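Local coordinates for FERM, ARHGEF and pleckstrin domain-containing protein 2 (Mus musculus, PDB 6D2K) that acts as a guanine nucleotide exchange factor that activates the GTPase RAC1, helping to remodel actin in semaphorin responses and osteoclast differentiation, at residues H7-V12 / V19-I24. Residues are numbered along the deposited sequence; the frame is centred on the assembly and turned at random. Where two conformers were deposited one is given.
Sequences HMRIRV and VELFDI
Met8, Ile10 and Val12 pair with Ile24, Phe22 and Glu20 as the hydrogen-bonded pairs of an antiparallel hairpin, each exchanging two backbone bonds; Met8 N to Ile24 O, at 2.7 Å, is one of the six. The axes of strands 8-12 and 19-24 come within 4.6 Å, and their N-to-C directions are 151° apart, close to antiparallel. Between these pairs, Arg9 faces Asp23 and Arg11 faces Leu21 in non-hydrogen-bonded positions, so the side chains alternate between two unlike faces.

On the largely buried face, where Glu20 at the end is partly exposed, Ile24 CG2 lies tightly against Ile10 CD1 at 3.5 Å and also meets Met8 CG. Val12 CG2 approaches Phe22 CD2 obliquely at 3.6 Å. Helix 30-41 covers Phe22 and Ile24, while Ile69 packs on Ile10 and Ile24.

The other face is exposed. CG of Arg9 is anti to the backbone N, and the chain then bends at chi2 and chi3; NH1 lies 2.7 Å from Asp23 OD1. This salt bridge contains a weak, strongly bent hydrogen bond (119°), and the guanidinium and carboxylate planes stand 77° apart, with OD2 over the guanidinium face. In one of the two modelled conformers of Arg11, Val19 CG1 sits over one guanidinium face, toward its rim, and Leu21 CD2 lies near NH1.

At the hairpin's open end, His7 turns its CD2 edge to Asp23 O, 3.5 Å away, while ND1 hydrogen-bonds to Glu5 O. An alanine here would probably uncover the backbone around Asp23 and Ile24 and leave Glu5 O without its imidazole donor.

This hairpin opens the ubiquitin-like N-terminal lobe of the FERM domain; its chemistry divides a largely apolar face, closed by helices, from an exposed one carrying the Arg9-Asp23 ion pair.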
loop_
_atom_site.group_PDB
_atom_site.type_symbol
_atom_site.label_atom_id
_atom_site.label_comp_id
_atom_site.label_asym_id
_atom_site.label_seq_id
_atom_site.Cartn_x
_atom_site.Cartn_y
_atom_site.Cartn_z
ATOM N N HIS A 7 5.572 -27.280 -11.791
ATOM C CA HIS A 7 5.379 -25.878 -11.431
ATOM C C HIS A 7 4.026 -25.680 -10.763
ATOM O O HIS A 7 3.070 -26.393 -11.069
ATOM C CB HIS A 7 5.464 -24.984 -12.673
ATOM C CG HIS A 7 6.852 -24.799 -13.211
ATOM N ND1 HIS A 7 7.757 -25.833 -13.323
ATOM C CD2 HIS A 7 7.475 -23.699 -13.696
ATOM C CE1 HIS A 7 8.883 -25.375 -13.841
ATOM N NE2 HIS A 7 8.737 -24.084 -14.085
ATOM N N MET A 8 3.943 -24.704 -9.860
ATOM C CA MET A 8 2.655 -24.279 -9.320
ATOM C C MET A 8 2.117 -23.103 -10.137
ATOM O O MET A 8 2.888 -22.292 -10.652
ATOM C CB MET A 8 2.769 -23.908 -7.836
ATOM C CG MET A 8 3.789 -22.824 -7.519
ATOM S SD MET A 8 3.987 -22.530 -5.736
ATOM C CE MET A 8 2.335 -21.990 -5.277
ATOM N N ARG A 9 0.794 -23.034 -10.260
ATOM C CA ARG A 9 0.127 -21.970 -11.004
ATOM C C ARG A 9 -0.224 -20.879 -10.017
ATOM O O ARG A 9 -0.925 -21.121 -9.042
ATOM C CB ARG A 9 -1.158 -22.495 -11.648
ATOM C CG ARG A 9 -1.952 -21.446 -12.426
ATOM C CD ARG A 9 -1.147 -20.932 -13.602
ATOM N NE ARG A 9 -1.801 -21.167 -14.889
ATOM C CZ ARG A 9 -1.685 -22.281 -15.605
ATOM N NH1 ARG A 9 -0.949 -23.290 -15.161
ATOM N NH2 ARG A 9 -2.314 -22.389 -16.770
ATOM N N ILE A 10 0.286 -19.678 -10.248
ATOM C CA ILE A 10 0.018 -18.587 -9.339
ATOM C C ILE A 10 -0.770 -17.502 -10.066
ATOM O O ILE A 10 -0.373 -17.072 -11.135
ATOM C CB ILE A 10 1.334 -18.016 -8.781
ATOM C CG1 ILE A 10 2.083 -19.122 -8.028
ATOM C CG2 ILE A 10 1.064 -16.837 -7.863
ATOM C CD1 ILE A 10 3.398 -18.699 -7.437
ATOM N N ARG A 11 -1.905 -17.093 -9.502
ATOM C CA ARG A 11 -2.680 -16.001 -10.079
ATOM C C ARG A 11 -2.201 -14.678 -9.497
ATOM O O ARG A 11 -2.145 -14.518 -8.275
ATOM C CB ARG A 11 -4.169 -16.196 -9.793
ATOM C CG ARG A 11 -4.759 -17.456 -10.428
ATOM C CD ARG A 11 -6.230 -17.655 -10.072
ATOM N NE ARG A 11 -7.087 -16.585 -10.580
ATOM C CZ ARG A 11 -7.432 -16.442 -11.859
ATOM N NH1 ARG A 11 -6.980 -17.295 -12.772
ATOM N NH2 ARG A 11 -8.223 -15.441 -12.228
ATOM N N VAL A 12 -1.842 -13.738 -10.365
ATOM C CA VAL A 12 -1.407 -12.429 -9.884
ATOM C C VAL A 12 -2.413 -11.376 -10.296
ATOM O O VAL A 12 -2.597 -11.126 -11.483
ATOM C CB VAL A 12 0.008 -12.061 -10.364
ATOM C CG1 VAL A 12 0.358 -10.625 -9.936
ATOM C CG2 VAL A 12 1.017 -13.039 -9.779
ATOM N N VAL A 19 -6.028 -10.206 -14.265
ATOM C CA VAL A 19 -5.303 -11.303 -13.626
ATOM C C VAL A 19 -4.373 -11.952 -14.641
ATOM O O VAL A 19 -4.775 -12.229 -15.780
ATOM C CB VAL A 19 -6.267 -12.349 -13.037
ATOM C CG1 VAL A 19 -5.499 -13.518 -12.412
ATOM C CG2 VAL A 19 -7.184 -11.712 -12.001
ATOM N N GLU A 20 -3.122 -12.160 -14.243
ATOM C CA GLU A 20 -2.149 -12.850 -15.072
ATOM C C GLU A 20 -1.693 -14.106 -14.347
ATOM O O GLU A 20 -1.552 -14.098 -13.129
ATOM C CB GLU A 20 -0.959 -11.950 -15.403
ATOM C CG GLU A 20 -1.086 -11.197 -16.720
ATOM C CD GLU A 20 -1.075 -12.124 -17.933
ATOM O OE1 GLU A 20 -2.163 -12.580 -18.327
ATOM O OE2 GLU A 20 0.017 -12.409 -18.479
ATOM N N LEU A 21 -1.480 -15.183 -15.098
ATOM C CA LEU A 21 -1.099 -16.474 -14.525
ATOM C C LEU A 21 0.393 -16.714 -14.703
ATOM O O LEU A 21 0.941 -16.495 -15.792
ATOM C CB LEU A 21 -1.900 -17.597 -15.198
ATOM C CG LEU A 21 -3.418 -17.389 -15.204
ATOM C CD1 LEU A 21 -4.094 -18.410 -16.109
ATOM C CD2 LEU A 21 -3.999 -17.462 -13.799
ATOM N N PHE A 22 1.058 -17.140 -13.631
ATOM C CA PHE A 22 2.496 -17.402 -13.674
ATOM C C PHE A 22 2.772 -18.795 -13.147
ATOM O O PHE A 22 2.339 -19.142 -12.055
ATOM C CB PHE A 22 3.269 -16.381 -12.839
ATOM C CG PHE A 22 3.147 -14.973 -13.345
ATOM C CD1 PHE A 22 4.154 -14.404 -14.096
ATOM C CD2 PHE A 22 2.021 -14.227 -13.066
ATOM C CE1 PHE A 22 4.040 -13.101 -14.563
ATOM C CE2 PHE A 22 1.895 -12.939 -13.530
ATOM C CZ PHE A 22 2.903 -12.372 -14.283
ATOM N N ASP A 23 3.494 -19.587 -13.929
ATOM C CA ASP A 23 3.856 -20.933 -13.509
ATOM C C ASP A 23 5.288 -20.937 -13.002
ATOM O O ASP A 23 6.203 -20.484 -13.684
ATOM C CB ASP A 23 3.679 -21.909 -14.672
ATOM C CG ASP A 23 2.232 -22.060 -15.079
ATOM O OD1 ASP A 23 1.386 -22.273 -14.184
ATOM O OD2 ASP A 23 1.936 -21.967 -16.288
ATOM N N ILE A 24 5.484 -21.430 -11.786
ATOM C CA ILE A 24 6.798 -21.354 -11.171
ATOM C C ILE A 24 7.052 -22.575 -10.303
ATOM O O ILE A 24 6.118 -23.156 -9.752
ATOM C CB ILE A 24 6.920 -20.084 -10.322
ATOM C CG1 ILE A 24 8.374 -19.822 -9.929
ATOM C CG2 ILE A 24 6.034 -20.182 -9.097
ATOM C CD1 ILE A 24 8.619 -18.407 -9.468
#